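PDB 3W5M: alpha-L-rhamnosidase from Streptomyces avermitilis, which hydrolyses terminal non-reducing alpha-L-rhamnose residues, releasing L-rhamnose from citrus flavonoids such as naringin, rutin and hesperidin and from gum arabic. Local coordinates for residues P9-V14 / Y86-R91; T650-M655 / Y707-D712. One frame throughout, in Å; residues are numbered along the deposited sequence.

Followed from the N terminus, the chain first closes a loop of 71 residues, when the strand holding Trp88 packs against residues 9-14; interaction 1 thereby joins the two sheets of the N-terminal immunoglobulin-like domain. More than 500 residues later, interaction 2 closes a second loop, of 51 residues, between helices 641-654 and 698-710 of the six-hairpin glycosidase domain. The loops lie in series, neither enclosing nor crossing the other. Yet the contacts, with centres about 21 Å apart, meet in space: Tyr13 OH of the 9-14 turn lies 2.6 Å from Asp712 OD2, a probable hydrogen bond, and packs on Tyr710, so the first domain is tied to the catalytic one.

Interaction 1. Residues P9-V14 / Y86-R91; sequences PSVEYV and YFWSVR
Pro9 and Val11 meet the indole of Trp88 in an apolar contact between two sheets, an example of how one large side chain can bridge the layers of a beta sandwich. CB of Pro9 touches the far end of the six-membered ring, 3.6 Å from Trp88 CH2. At the pyrrole side, CG2 of Val11 lies 3.7 Å from Trp88 CE2 and closer still to NE1. Both approaches are oblique to the ring. CG1 of Val11 is anti to the backbone N (chi1 180°), which leaves CG2 beside that N, the branch that meets the indole.

The polar side of the contact is slight. Ser10 O rests 3.6 Å from Trp88 CZ2, and Ser10 N lies in the indole plane at the ring edge; no hydrogen bond links the segments. Within 9-14 the chain is held by paired backbone bonds, Val11 N to Val14 O (2.9 Å) and Val14 N to Val11 O (3.1 Å), which close a type I' beta turn from Val11 to Val14.

Strand 10-11 pairs with strand 26-32, whereas strand 85-94 runs between strands 40-48 and 106-110 of the other sheet. Trp88 also meets Trp108 of strand 106-110 edge-to-face, and Val11 packs on that same tryptophan and on Leu27. Beyond the turn, Tyr13 reaches Ala658 and Arg659 of helix 658-671.

Interaction 2. Residues T650-M655 / Y707-D712; sequences TAAYTM and YQAYGD
Ala652 and Ala709 meet methyl to methyl, their CB atoms 3.5 Å apart, where helices 641-654 and 698-710 come together in the six-hairpin glycosidase domain. Small residues at the point of nearest approach let the backbones draw close, with the two CA atoms 6.2 Å apart. Beside them Tyr710 reaches across with the end of its ring, CE2 lying 4.1 Å from Ala652 CB. With CG anti to the carbonyl carbon (chi1 -56°), the ring swings toward helix 641-654 although CB itself does not point there, and the hydroxyl end makes the approach. CB of its neighbour Ala709 rests over one ring face, offset toward the rim.

The next shell is polar. A water gives a hydrogen bond to Ala652 O (2.8 Å) and accepts one from Tyr710 OH (2.8 Å), bridging the helices. The phenol oxygen also takes a hydrogen bond from the backbone N of Ser657, just past Met655, while Ser657 OG binds Met655 O. Farther from the contact, Thr654 OG1 donates to Thr650 O from above the carbonyl plane (3.2 Å), and Gln620 NE2 of helix 607-622 hydrogen-bonds to Thr654 OG1.

A phenylalanine at Tyr710 would probably leave the bridging water without its donor and Ser657 N without its acceptor, so that the polar link is lost. The chemistry thus divides the work: the two methyls permit the close helix spacing, while a hydroxyl that both donates and accepts links helix 698-710 to helix 641-654 through the water, and directly to the chain just past its end through Ser657 N.

Interaction 1. Residues P9-V14 / Y86-R91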
# COMPACT_ATOMS: atom_id res chain seq x y z
N PRO A 9 11.13 -16.53 -20.67
CA PRO A 9 9.96 -15.92 -21.29
C PRO A 9 8.85 -15.67 -20.25
O PRO A 9 8.78 -16.35 -19.23
CB PRO A 9 9.55 -16.94 -22.34
CG PRO A 9 10.01 -18.26 -21.80
CD PRO A 9 11.25 -17.97 -20.99
N SER A 10 8.01 -14.68 -20.49
CA SER A 10 7.01 -14.32 -19.48
C SER A 10 5.68 -13.98 -20.13
O SER A 10 5.60 -13.73 -21.33
CB SER A 10 7.50 -13.14 -18.62
OG SER A 10 7.58 -11.95 -19.39
N VAL A 11 4.64 -13.98 -19.31
CA VAL A 11 3.29 -13.68 -19.75
C VAL A 11 2.76 -12.64 -18.77
O VAL A 11 2.75 -12.85 -17.56
CB VAL A 11 2.41 -14.94 -19.75
CG1 VAL A 11 0.99 -14.59 -20.23
CG2 VAL A 11 2.99 -16.02 -20.67
N GLU A 12 2.32 -11.49 -19.28
CA GLU A 12 1.87 -10.42 -18.40
C GLU A 12 2.86 -10.15 -17.25
O GLU A 12 2.44 -10.06 -16.08
CB GLU A 12 0.44 -10.70 -17.87
CG GLU A 12 -0.63 -10.75 -18.95
CD GLU A 12 -0.93 -9.37 -19.54
OE1 GLU A 12 -0.88 -8.35 -18.79
OE2 GLU A 12 -1.22 -9.28 -20.76
N TYR A 13 4.14 -9.99 -17.61
CA TYR A 13 5.23 -9.60 -16.71
C TYR A 13 5.69 -10.71 -15.78
O TYR A 13 6.58 -10.47 -14.97
CB TYR A 13 4.83 -8.38 -15.84
CG TYR A 13 4.69 -7.11 -16.66
CD1 TYR A 13 5.79 -6.35 -16.96
CD2 TYR A 13 3.44 -6.68 -17.11
CE1 TYR A 13 5.67 -5.17 -17.69
CE2 TYR A 13 3.30 -5.51 -17.86
CZ TYR A 13 4.43 -4.77 -18.15
OH TYR A 13 4.35 -3.57 -18.86
N VAL A 14 5.11 -11.89 -15.85
CA VAL A 14 5.52 -12.91 -14.86
C VAL A 14 5.79 -14.27 -15.53
O VAL A 14 5.25 -14.56 -16.58
CB VAL A 14 4.55 -13.06 -13.65
CG1 VAL A 14 4.22 -11.72 -12.98
CG2 VAL A 14 3.30 -13.79 -14.04
N TYR A 86 -2.35 -23.28 -20.60
CA TYR A 86 -1.86 -23.14 -21.96
C TYR A 86 -0.34 -23.18 -21.98
O TYR A 86 0.31 -22.34 -21.35
CB TYR A 86 -2.35 -21.84 -22.59
CG TYR A 86 -3.83 -21.87 -22.85
CD1 TYR A 86 -4.35 -22.47 -24.01
CD2 TYR A 86 -4.74 -21.36 -21.91
CE1 TYR A 86 -5.72 -22.52 -24.23
CE2 TYR A 86 -6.12 -21.41 -22.14
CZ TYR A 86 -6.60 -21.98 -23.30
OH TYR A 86 -7.96 -22.03 -23.55
N PHE A 87 0.21 -24.13 -22.72
CA PHE A 87 1.66 -24.25 -22.84
C PHE A 87 2.10 -23.47 -24.07
O PHE A 87 1.36 -23.37 -25.06
CB PHE A 87 2.09 -25.71 -22.90
CG PHE A 87 1.89 -26.44 -21.62
CD1 PHE A 87 0.66 -27.02 -21.32
CD2 PHE A 87 2.92 -26.56 -20.68
CE1 PHE A 87 0.46 -27.70 -20.14
CE2 PHE A 87 2.73 -27.24 -19.49
CZ PHE A 87 1.50 -27.82 -19.22
N TRP A 88 3.25 -22.82 -23.96
CA TRP A 88 3.75 -22.05 -25.07
C TRP A 88 5.25 -22.06 -25.19
O TRP A 88 5.98 -22.33 -24.25
CB TRP A 88 3.20 -20.61 -25.07
CG TRP A 88 3.82 -19.70 -24.02
CD1 TRP A 88 3.61 -19.75 -22.69
CD2 TRP A 88 4.73 -18.63 -24.26
NE1 TRP A 88 4.37 -18.77 -22.06
CE2 TRP A 88 5.05 -18.06 -23.01
CE3 TRP A 88 5.30 -18.08 -25.42
CZ2 TRP A 88 5.90 -16.95 -22.88
CZ3 TRP A 88 6.18 -16.99 -25.30
CH2 TRP A 88 6.46 -16.44 -24.02
N SER A 89 5.68 -21.71 -26.38
CA SER A 89 7.06 -21.71 -26.75
C SER A 89 7.19 -20.70 -27.87
O SER A 89 6.26 -20.50 -28.63
CB SER A 89 7.46 -23.10 -27.24
OG SER A 89 8.87 -23.22 -27.30
N VAL A 90 8.34 -20.06 -27.95
CA VAL A 90 8.63 -19.13 -29.02
C VAL A 90 10.05 -19.39 -29.56
O VAL A 90 10.92 -19.94 -28.84
CB VAL A 90 8.49 -17.65 -28.54
CG1 VAL A 90 9.48 -17.32 -27.42
CG2 VAL A 90 8.63 -16.66 -29.67
N ARG A 91 10.26 -19.03 -30.81
CA ARG A 91 11.58 -19.02 -31.42
C ARG A 91 11.64 -17.79 -32.28
O ARG A 91 10.60 -17.24 -32.67
CB ARG A 91 11.86 -20.30 -32.25
CG ARG A 91 10.96 -20.49 -33.45
CD ARG A 91 11.61 -21.47 -34.42
NE ARG A 91 10.71 -21.83 -35.50
CZ ARG A 91 10.94 -22.83 -36.35
NH1 ARG A 91 12.04 -23.56 -36.21
NH2 ARG A 91 10.07 -23.08 -37.33

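Interaction 2. Residues T650-M655 / Y707-D712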
# COMPACT_ATOMS: atom_id res chain seq x y z
N THR A 650 10.85 7.01 -10.67
CA THR A 650 11.85 6.38 -9.83
C THR A 650 11.41 4.92 -9.50
O THR A 650 12.21 4.00 -9.60
CB THR A 650 12.06 7.20 -8.54
OG1 THR A 650 12.61 8.48 -8.89
CG2 THR A 650 13.04 6.51 -7.59
N ALA A 651 10.16 4.76 -9.11
CA ALA A 651 9.57 3.45 -8.76
C ALA A 651 9.76 2.44 -9.88
O ALA A 651 10.06 1.27 -9.62
CB ALA A 651 8.08 3.60 -8.47
N ALA A 652 9.61 2.90 -11.13
CA ALA A 652 9.77 2.02 -12.29
C ALA A 652 11.21 1.63 -12.63
O ALA A 652 11.43 0.74 -13.47
CB ALA A 652 9.09 2.62 -13.52
N TYR A 653 12.21 2.29 -12.00
CA TYR A 653 13.57 1.77 -12.04
C TYR A 653 13.74 0.65 -11.00
O TYR A 653 14.28 -0.42 -11.30
CB TYR A 653 14.58 2.88 -11.72
CG TYR A 653 15.04 3.78 -12.87
CD1 TYR A 653 16.06 3.37 -13.74
CD2 TYR A 653 14.53 5.05 -13.01
CE1 TYR A 653 16.52 4.22 -14.76
CE2 TYR A 653 14.98 5.90 -14.03
CZ TYR A 653 15.99 5.48 -14.89
OH TYR A 653 16.45 6.34 -15.90
N THR A 654 13.29 0.91 -9.78
CA THR A 654 13.75 0.09 -8.66
C THR A 654 12.97 -1.21 -8.42
O THR A 654 13.55 -2.15 -7.90
CB THR A 654 13.87 0.90 -7.39
OG1 THR A 654 12.78 1.82 -7.37
CG2 THR A 654 15.19 1.70 -7.40
N MET A 655 11.69 -1.26 -8.78
CA MET A 655 10.93 -2.53 -8.75
C MET A 655 10.13 -2.65 -10.03
O MET A 655 9.83 -1.63 -10.68
CB MET A 655 9.94 -2.55 -7.60
CG MET A 655 10.57 -2.48 -6.23
SD MET A 655 9.36 -2.43 -4.89
CE MET A 655 8.74 -4.12 -4.82
N TYR A 707 4.79 3.79 -19.59
CA TYR A 707 5.14 3.66 -20.99
C TYR A 707 6.65 3.88 -21.26
O TYR A 707 7.29 3.09 -21.97
CB TYR A 707 4.27 4.56 -21.85
CG TYR A 707 4.62 4.43 -23.30
CD1 TYR A 707 4.32 3.25 -23.99
CD2 TYR A 707 5.28 5.46 -23.98
CE1 TYR A 707 4.65 3.10 -25.33
CE2 TYR A 707 5.60 5.32 -25.32
CZ TYR A 707 5.29 4.13 -25.98
OH TYR A 707 5.60 3.94 -27.31
N GLN A 708 7.22 4.94 -20.69
CA GLN A 708 8.65 5.19 -20.78
C GLN A 708 9.51 4.02 -20.24
O GLN A 708 10.50 3.61 -20.88
CB GLN A 708 9.00 6.49 -20.06
CG GLN A 708 8.50 7.69 -20.83
CD GLN A 708 9.21 7.80 -22.18
OE1 GLN A 708 10.45 7.82 -22.23
NE2 GLN A 708 8.45 7.82 -23.26
N ALA A 709 9.13 3.47 -19.09
CA ALA A 709 9.94 2.41 -18.48
C ALA A 709 9.77 1.06 -19.15
O ALA A 709 10.75 0.30 -19.28
CB ALA A 709 9.64 2.28 -16.98
N TYR A 710 8.55 0.76 -19.57
CA TYR A 710 8.22 -0.61 -20.00
C TYR A 710 7.85 -0.68 -21.48
O TYR A 710 7.86 -1.76 -22.07
CB TYR A 710 7.14 -1.27 -19.13
CG TYR A 710 7.53 -1.27 -17.68
CD1 TYR A 710 8.57 -2.08 -17.23
CD2 TYR A 710 6.86 -0.47 -16.76
CE1 TYR A 710 8.95 -2.08 -15.89
CE2 TYR A 710 7.23 -0.45 -15.42
CZ TYR A 710 8.27 -1.26 -14.98
OH TYR A 710 8.65 -1.22 -13.63
N GLY A 711 7.53 0.46 -22.09
CA GLY A 711 7.06 0.43 -23.47
C GLY A 711 5.67 -0.15 -23.56
O GLY A 711 5.26 -0.63 -24.63
N ASP A 712 4.93 -0.11 -22.44
CA ASP A 712 3.61 -0.74 -22.35
C ASP A 712 2.54 0.08 -23.06
O ASP A 712 2.00 1.03 -22.47
CB ASP A 712 3.22 -0.89 -20.86
CG ASP A 712 2.02 -1.79 -20.66
OD1 ASP A 712 1.04 -1.71 -21.43
OD2 ASP A 712 2.04 -2.59 -19.68
O HOH W 1 11.30 -2.06 -13.53